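Local atomic coordinates of light Chain (Clostridium botulinum, PDB entry 6BVD), a protein that probably acts as a zinc endopeptidase, the protease component of a mosaic botulinum neurotoxin, expected to cleave a neuronal SNARE protein. Residues K246-V251 with T259-S264; A265-F270 with G367-N372. One frame throughout, in Å; residues are numbered along the deposited sequence.

Contact 1 of 2, residues K246-V251 with T259-S264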
ATOM      1  N   LYS A 246     -31.249  -1.850  26.082  1.00 29.08           N
ATOM      2  CA  LYS A 246     -31.406  -0.635  25.274  1.00 28.23           C
ATOM      3  C   LYS A 246     -31.579   0.605  26.162  1.00 33.16           C
ATOM      4  O   LYS A 246     -32.243   0.530  27.206  1.00 29.97           O
ATOM      5  CB  LYS A 246     -32.590  -0.777  24.334  1.00 28.85           C
ATOM      6  CG  LYS A 246     -32.435  -1.884  23.280  1.00 29.75           C
ATOM      7  CD  LYS A 246     -33.650  -1.923  22.353  1.00 24.57           C
ATOM      8  CE  LYS A 246     -33.443  -2.984  21.255  1.00 38.45           C
ATOM      9  NZ  LYS A 246     -34.512  -2.978  20.230  1.00 38.39           N
ATOM     10  N   ILE A 247     -30.954   1.724  25.778  1.00 26.65           N
ATOM     11  CA  ILE A 247     -30.995   2.921  26.617  1.00 26.67           C
ATOM     12  C   ILE A 247     -31.131   4.179  25.784  1.00 26.46           C
ATOM     13  O   ILE A 247     -30.895   4.173  24.566  1.00 24.29           O
ATOM     14  CB  ILE A 247     -29.699   3.059  27.520  1.00 27.14           C
ATOM     15  CG1 ILE A 247     -28.435   3.074  26.649  1.00 25.77           C
ATOM     16  CG2 ILE A 247     -29.619   1.903  28.521  1.00 24.55           C
ATOM     17  CD1 ILE A 247     -27.125   3.159  27.468  1.00 30.33           C
ATOM     18  N   THR A 248     -31.506   5.264  26.461  1.00 22.04           N
ATOM     19  CA  THR A 248     -31.450   6.609  25.917  1.00 29.70           C
ATOM     20  C   THR A 248     -30.454   7.421  26.781  1.00 25.42           C
ATOM     21  O   THR A 248     -30.103   7.018  27.879  1.00 25.35           O
ATOM     22  CB  THR A 248     -32.849   7.298  25.913  1.00 27.69           C
ATOM     23  OG1 THR A 248     -33.423   7.133  27.203  1.00 27.66           O
ATOM     24  CG2 THR A 248     -33.778   6.649  24.868  1.00 24.04           C
ATOM     25  N   PRO A 249     -29.933   8.524  26.248  1.00 24.85           N
ATOM     26  CA  PRO A 249     -28.966   9.271  27.069  1.00 29.78           C
ATOM     27  C   PRO A 249     -29.661  10.079  28.204  1.00 27.33           C
ATOM     28  O   PRO A 249     -30.860  10.357  28.108  1.00 27.06           O
ATOM     29  CB  PRO A 249     -28.270  10.189  26.052  1.00 22.63           C
ATOM     30  CG  PRO A 249     -29.250  10.363  24.972  1.00 32.59           C
ATOM     31  CD  PRO A 249     -30.053   9.075  24.885  1.00 25.31           C
ATOM     32  N   ASN A 250     -28.925  10.420  29.268  1.00 30.74           N
ATOM     33  CA  ASN A 250     -29.444  11.261  30.362  1.00 30.39           C
ATOM     34  C   ASN A 250     -29.814  12.660  29.882  1.00 32.21           C
ATOM     35  O   ASN A 250     -30.897  13.157  30.141  1.00 36.79           O
ATOM     36  CB  ASN A 250     -28.383  11.383  31.478  1.00 22.28           C
ATOM     37  CG  ASN A 250     -28.836  12.250  32.666  1.00 23.58           C
ATOM     38  OD1 ASN A 250     -29.972  12.180  33.134  1.00 23.45           O
ATOM     39  ND2 ASN A 250     -27.933  13.131  33.111  1.00 25.02           N
ATOM     40  N   VAL A 251     -28.880  13.293  29.200  1.00 40.91           N
ATOM     41  CA  VAL A 251     -29.103  14.567  28.549  1.00 47.65           C
ATOM     42  C   VAL A 251     -28.891  14.454  27.050  1.00 43.19           C
ATOM     43  O   VAL A 251     -27.897  13.889  26.606  1.00 41.38           O
ATOM     44  CB  VAL A 251     -28.188  15.657  29.114  1.00 50.61           C
ATOM     45  CG1 VAL A 251     -28.342  16.949  28.313  1.00 48.55           C
ATOM     46  CG2 VAL A 251     -28.491  15.860  30.592  1.00 49.91           C
ATOM     47  N   THR A 259     -33.802   8.999  18.618  1.00 50.41           N
ATOM     48  CA  THR A 259     -35.164   8.658  18.174  1.00 58.68           C
ATOM     49  C   THR A 259     -35.785   7.553  19.033  1.00 56.40           C
ATOM     50  O   THR A 259     -36.964   7.606  19.369  1.00 64.85           O
ATOM     51  CB  THR A 259     -35.230   8.238  16.691  1.00 64.93           C
ATOM     52  OG1 THR A 259     -34.261   7.215  16.419  1.00 69.86           O
ATOM     53  CG2 THR A 259     -34.978   9.443  15.787  1.00 69.43           C
ATOM     54  N   LYS A 260     -35.008   6.523  19.321  1.00 45.30           N
ATOM     55  CA  LYS A 260     -35.472   5.392  20.121  1.00 40.35           C
ATOM     56  C   LYS A 260     -34.370   4.920  21.084  1.00 37.07           C
ATOM     57  O   LYS A 260     -33.218   5.360  20.976  1.00 32.75           O
ATOM     58  CB  LYS A 260     -35.894   4.254  19.189  1.00 38.19           C
ATOM     59  CG  LYS A 260     -34.704   3.761  18.356  1.00 45.84           C
ATOM     60  CD  LYS A 260     -35.077   2.768  17.264  1.00 51.93           C
ATOM     61  CE  LYS A 260     -33.907   2.582  16.303  1.00 54.52           C
ATOM     62  NZ  LYS A 260     -33.971   1.285  15.575  1.00 59.28           N
ATOM     63  N   PRO A 261     -34.720   4.050  22.055  1.00 36.46           N
ATOM     64  CA  PRO A 261     -33.603   3.433  22.790  1.00 25.59           C
ATOM     65  C   PRO A 261     -32.730   2.552  21.888  1.00 27.75           C
ATOM     66  O   PRO A 261     -33.196   1.969  20.886  1.00 27.72           O
ATOM     67  CB  PRO A 261     -34.288   2.607  23.878  1.00 24.53           C
ATOM     68  CG  PRO A 261     -35.817   2.724  23.581  1.00 33.81           C
ATOM     69  CD  PRO A 261     -36.005   3.928  22.767  1.00 33.94           C
ATOM     70  N   ILE A 262     -31.462   2.490  22.261  1.00 31.45           N
ATOM     71  CA  ILE A 262     -30.391   1.852  21.471  1.00 33.81           C
ATOM     72  C   ILE A 262     -29.642   0.846  22.356  1.00 27.17           C
ATOM     73  O   ILE A 262     -29.312   1.174  23.493  1.00 22.55           O
ATOM     74  CB  ILE A 262     -29.393   2.937  20.932  1.00 31.32           C
ATOM     75  CG1 ILE A 262     -30.062   3.871  19.917  1.00 29.17           C
ATOM     76  CG2 ILE A 262     -28.149   2.302  20.285  1.00 29.01           C
ATOM     77  CD1 ILE A 262     -30.620   3.163  18.704  1.00 36.08           C
ATOM     78  N   THR A 263     -29.319  -0.352  21.850  1.00 24.67           N
ATOM     79  CA  THR A 263     -28.571  -1.319  22.673  1.00 21.42           C
ATOM     80  C   THR A 263     -27.290  -0.704  23.252  1.00 23.01           C
ATOM     81  O   THR A 263     -26.604   0.059  22.566  1.00 28.25           O
ATOM     82  CB  THR A 263     -28.186  -2.617  21.875  1.00 23.57           C
ATOM     83  OG1 THR A 263     -27.398  -3.459  22.726  1.00 22.45           O
ATOM     84  CG2 THR A 263     -27.364  -2.294  20.647  1.00 22.92           C
ATOM     85  N   SER A 264     -26.992  -1.025  24.519  1.00 22.59           N
ATOM     86  CA  SER A 264     -25.783  -0.547  25.198  1.00 25.12           C
ATOM     87  C   SER A 264     -24.510  -0.889  24.426  1.00 28.04           C
ATOM     88  O   SER A 264     -23.481  -0.245  24.626  1.00 25.24           O
ATOM     89  CB  SER A 264     -25.654  -1.145  26.600  1.00 22.27           C
ATOM     90  OG  SER A 264     -26.550  -0.533  27.503  1.00 29.67           O
TER
HETATM   91  O   HOH W   1     -32.881  -0.109  19.066  1.00 38.65           O
HETATM   92  O   HOH W   2     -30.376   6.198  22.537  1.00 37.89           O

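Contact 2 of 2, residues A265-F270 with G367-N372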
ATOM      1  N   ALA A 265     -24.592  -1.912  23.570  1.00 28.70           N
ATOM      2  CA  ALA A 265     -23.420  -2.367  22.795  1.00 30.88           C
ATOM      3  C   ALA A 265     -22.917  -1.306  21.803  1.00 24.99           C
ATOM      4  O   ALA A 265     -21.728  -1.276  21.486  1.00 20.82           O
ATOM      5  CB  ALA A 265     -23.729  -3.698  22.031  1.00 24.36           C
ATOM      6  N   GLU A 266     -23.811  -0.454  21.288  1.00 24.17           N
ATOM      7  CA  GLU A 266     -23.341   0.566  20.341  1.00 25.51           C
ATOM      8  C   GLU A 266     -22.475   1.567  21.068  1.00 23.79           C
ATOM      9  O   GLU A 266     -21.492   2.060  20.509  1.00 28.12           O
ATOM     10  CB  GLU A 266     -24.484   1.297  19.642  1.00 20.92           C
ATOM     11  CG  GLU A 266     -25.430   0.378  18.874  1.00 24.09           C
ATOM     12  CD  GLU A 266     -24.844  -0.254  17.630  1.00 32.21           C
ATOM     13  OE1 GLU A 266     -23.666  -0.002  17.265  1.00 34.14           O
ATOM     14  OE2 GLU A 266     -25.605  -1.028  17.012  1.00 41.80           O
ATOM     15  N   PHE A 267     -22.834   1.885  22.314  1.00 29.58           N
ATOM     16  CA  PHE A 267     -22.021   2.887  23.032  1.00 27.46           C
ATOM     17  C   PHE A 267     -20.682   2.274  23.463  1.00 31.02           C
ATOM     18  O   PHE A 267     -19.649   2.966  23.486  1.00 25.48           O
ATOM     19  CB  PHE A 267     -22.782   3.437  24.220  1.00 23.00           C
ATOM     20  CG  PHE A 267     -24.092   4.087  23.837  1.00 25.21           C
ATOM     21  CD1 PHE A 267     -24.121   5.384  23.334  1.00 22.84           C
ATOM     22  CD2 PHE A 267     -25.282   3.363  23.887  1.00 25.10           C
ATOM     23  CE1 PHE A 267     -25.323   5.985  22.969  1.00 28.71           C
ATOM     24  CE2 PHE A 267     -26.486   3.947  23.521  1.00 27.20           C
ATOM     25  CZ  PHE A 267     -26.514   5.253  23.052  1.00 34.32           C
ATOM     26  N   LEU A 268     -20.685   0.982  23.806  1.00 32.37           N
ATOM     27  CA  LEU A 268     -19.434   0.323  24.185  1.00 30.38           C
ATOM     28  C   LEU A 268     -18.556   0.163  22.957  1.00 31.39           C
ATOM     29  O   LEU A 268     -17.313   0.179  23.054  1.00 30.18           O
ATOM     30  CB  LEU A 268     -19.686  -1.039  24.841  1.00 34.95           C
ATOM     31  CG  LEU A 268     -20.476  -1.051  26.150  1.00 31.55           C
ATOM     32  CD1 LEU A 268     -20.791  -2.500  26.571  1.00 30.98           C
ATOM     33  CD2 LEU A 268     -19.769  -0.285  27.274  1.00 24.98           C
ATOM     34  N   THR A 269     -19.185   0.021  21.796  1.00 20.15           N
ATOM     35  CA  THR A 269     -18.408  -0.153  20.582  1.00 21.39           C
ATOM     36  C   THR A 269     -17.771   1.194  20.179  1.00 24.46           C
ATOM     37  O   THR A 269     -16.595   1.255  19.786  1.00 21.33           O
ATOM     38  CB  THR A 269     -19.256  -0.710  19.460  1.00 26.28           C
ATOM     39  OG1 THR A 269     -19.631  -2.070  19.797  1.00 25.17           O
ATOM     40  CG2 THR A 269     -18.469  -0.716  18.136  1.00 19.58           C
ATOM     41  N   PHE A 270     -18.528   2.279  20.316  1.00 20.77           N
ATOM     42  CA  PHE A 270     -17.939   3.585  20.047  1.00 20.05           C
ATOM     43  C   PHE A 270     -16.817   3.873  21.041  1.00 22.59           C
ATOM     44  O   PHE A 270     -15.734   4.268  20.647  1.00 23.24           O
ATOM     45  CB  PHE A 270     -18.976   4.723  20.102  1.00 20.52           C
ATOM     46  CG  PHE A 270     -18.379   6.048  19.680  1.00 27.89           C
ATOM     47  CD1 PHE A 270     -18.336   6.397  18.340  1.00 21.84           C
ATOM     48  CD2 PHE A 270     -17.753   6.874  20.604  1.00 29.40           C
ATOM     49  CE1 PHE A 270     -17.744   7.597  17.923  1.00 22.44           C
ATOM     50  CE2 PHE A 270     -17.142   8.082  20.192  1.00 28.90           C
ATOM     51  CZ  PHE A 270     -17.153   8.433  18.854  1.00 27.16           C
ATOM     52  N   GLY A 367     -19.858  11.093  18.842  1.00 29.69           N
ATOM     53  CA  GLY A 367     -20.369   9.965  19.600  1.00 25.80           C
ATOM     54  C   GLY A 367     -21.326   9.168  18.725  1.00 25.71           C
ATOM     55  O   GLY A 367     -21.689   9.627  17.634  1.00 25.06           O
ATOM     56  N   TYR A 368     -21.760   8.004  19.196  1.00 25.28           N
ATOM     57  CA  TYR A 368     -22.655   7.162  18.406  1.00 30.34           C
ATOM     58  C   TYR A 368     -23.956   7.858  17.981  1.00 28.47           C
ATOM     59  O   TYR A 368     -24.458   7.635  16.882  1.00 32.11           O
ATOM     60  CB  TYR A 368     -23.016   5.888  19.178  1.00 27.37           C
ATOM     61  CG  TYR A 368     -23.862   4.977  18.321  1.00 29.95           C
ATOM     62  CD1 TYR A 368     -23.261   4.153  17.362  1.00 31.30           C
ATOM     63  CD2 TYR A 368     -25.249   4.957  18.439  1.00 29.08           C
ATOM     64  CE1 TYR A 368     -24.030   3.331  16.550  1.00 34.54           C
ATOM     65  CE2 TYR A 368     -26.024   4.154  17.625  1.00 36.85           C
ATOM     66  CZ  TYR A 368     -25.396   3.334  16.682  1.00 41.63           C
ATOM     67  OH  TYR A 368     -26.149   2.515  15.876  1.00 48.66           O
ATOM     68  N   LEU A 369     -24.491   8.718  18.846  1.00 27.44           N
ATOM     69  CA  LEU A 369     -25.764   9.368  18.586  1.00 30.71           C
ATOM     70  C   LEU A 369     -25.644  10.616  17.731  1.00 36.89           C
ATOM     71  O   LEU A 369     -26.633  11.357  17.579  1.00 31.46           O
ATOM     72  CB  LEU A 369     -26.448   9.740  19.907  1.00 28.09           C
ATOM     73  CG  LEU A 369     -26.934   8.530  20.717  1.00 27.98           C
ATOM     74  CD1 LEU A 369     -27.421   8.924  22.116  1.00 27.47           C
ATOM     75  CD2 LEU A 369     -28.017   7.727  19.950  1.00 27.03           C
ATOM     76  N   ALA A 370     -24.448  10.865  17.191  1.00 31.19           N
ATOM     77  CA  ALA A 370     -24.236  12.047  16.348  1.00 33.09           C
ATOM     78  C   ALA A 370     -25.089  11.975  15.083  1.00 35.47           C
ATOM     79  O   ALA A 370     -25.368  10.882  14.561  1.00 29.55           O
ATOM     80  CB  ALA A 370     -22.750  12.201  15.978  1.00 32.88           C
ATOM     81  N   GLU A 371     -25.469  13.147  14.567  1.00 32.66           N
ATOM     82  CA  GLU A 371     -26.305  13.199  13.378  1.00 31.89           C
ATOM     83  C   GLU A 371     -25.493  12.732  12.173  1.00 35.35           C
ATOM     84  O   GLU A 371     -24.306  13.067  12.037  1.00 31.36           O
ATOM     85  CB  GLU A 371     -26.848  14.624  13.152  1.00 33.61           C
ATOM     86  CG  GLU A 371     -27.931  14.717  12.075  1.00 41.33           C
ATOM     87  CD  GLU A 371     -28.525  16.136  11.934  1.00 44.42           C
ATOM     88  OE1 GLU A 371     -28.194  17.014  12.763  1.00 39.74           O
ATOM     89  OE2 GLU A 371     -29.345  16.351  11.009  1.00 35.30           O
ATOM     90  N   ASN A 372     -26.128  11.943  11.312  1.00 29.21           N
ATOM     91  CA  ASN A 372     -25.534  11.541  10.036  1.00 37.11           C
ATOM     92  C   ASN A 372     -25.972  12.495   8.948  1.00 40.93           C
ATOM     93  O   ASN A 372     -27.122  12.934   8.950  1.00 35.67           O
ATOM     94  CB  ASN A 372     -25.934  10.102   9.658  1.00 29.22           C
ATOM     95  CG  ASN A 372     -25.439   9.083  10.659  1.00 36.34           C
ATOM     96  OD1 ASN A 372     -24.331   9.193  11.178  1.00 31.59           O
ATOM     97  ND2 ASN A 372     -26.271   8.094  10.956  1.00 37.90           N
TER

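Contact 1 of 2, residues K246-V251 with T259-S264
Ile247 and Ile262 face each other, and here the backbones of the two segments are tied together by a reciprocal pair of hydrogen bonds. Ile247 N gives its hydrogen to Ile262 O at 2.9 Å, with an angle of 160° at the hydrogen, although the donor stands 46° out of the carbonyl plane. Ile262 N returns a bond of 2.9 Å to Ile247 O. Each of these oxygens also receives a CA-H contact: Lys246 CA lies 3.3 Å from Ile262 O, and Pro261 CA lies 3.3 Å from Ile247 O. The isoleucine side chains leave on one face of the ribbon. Ile247 CG1 sits between the backbone N and the carbonyl carbon. From there CD1 extends anti to CA (chi2 -178°) and comes to 3.7 Å from Ser264 OG, a hydroxyl hydrogen-bonded to Tyr245 O.

The pairing defines a short antiparallel beta ribbon, 246-247 with 262-263, in which Lys246 and Thr263 form the adjoining non-hydrogen-bonded pair. The second strand runs straight into helix 264-270. Thr263 is the N-cap of that helix: its OG1 makes a weak bond to Ala265 N and a further hydrogen bond with Glu244 O.

The face bearing Lys246 and Thr263 is looser. Lys246 CB meets Pro261 CB at 3.8 Å and CG passes beside the backbone of Thr263, but the extended chain beyond CG leads NZ away from the 259-264 segment. A water bridges this side, donating to Pro261 O at 2.8 Å and weakly accepting from Lys246 NZ. Separately, at the end of the ribbon where the segments diverge, another water donates to Ile247 O and, weakly, to Lys260 O. There the methyl CG2 of exposed Thr248 rests against Pro261 CA and the ring carbon CD.

Contact 2 of 2, residues A265-F270 with G367-N372
Glu266 lies over one face of the Tyr368 ring. With His228 and His232 of the HExxH helix it binds the zinc ion, the ligand set of a gluzincin-type protease, so the loop 367-372 packs directly against a metal ligand.

Two CH-pi contacts join helix and loop. Glu266 CB stands 3.6 Å from the Tyr368 ring centroid, almost on the ring normal, and Gly367 CA lies 3.8 Å from the centroid of the Phe270 ring. Tyr368 N lies over the same face of Phe270, toward the rim, while bonding to Asp274 OD2.

The carboxylate forms a separate contact over the phenol. The Glu266 side chain bends (chi2 -70°), bringing CD above the phenol end, 3.5 Å from Tyr368 OH. Carboxylate and ring planes are only 17° apart, and OE1, the oxygen directed to the metal, comes to 3.4 Å from Tyr368 CE1. The ring face therefore flanks one side of the carboxylate.

One aromatic pair is T-shaped: the edge of Tyr368 points to the face of Phe267, with centroids 6.0 Å apart and planes at 68°.

No hydrogen bond joins the segments. The loop is ordered internally by a type I turn from Gly367 to Ala370, closed by Ala370 N bonding to Gly367 O at 3.1 Å.

Apolar packing completes the interface. Phe270 CB lies 4.3 Å from Tyr368 CB, and Leu369 CD1 meets the edge of the Phe267 ring, near its plane, 3.7 Å from CE1.

Overall arrangement
Contacts 1 and 2 follow in series along the chain, their centres 10 Å apart on the same side of the protein's centre. The ribbon of contact 1 lies at the surface, whereas contact 2 is buried; strand 262-263 passes directly into helix 264-270, which links them covalently. They also touch in space: Pro249 CG packs on Leu369 CD1 at 3.7 Å, Ile247 CG1 on Phe267 CE2 at 3.8 Å, and Ile262 CG2 on Tyr368 CE2 at 3.9 Å. The helix carrying a zinc ligand is therefore bordered by the ribbon that precedes it and by a loop, before strand 373-377, from nearly a hundred residues later.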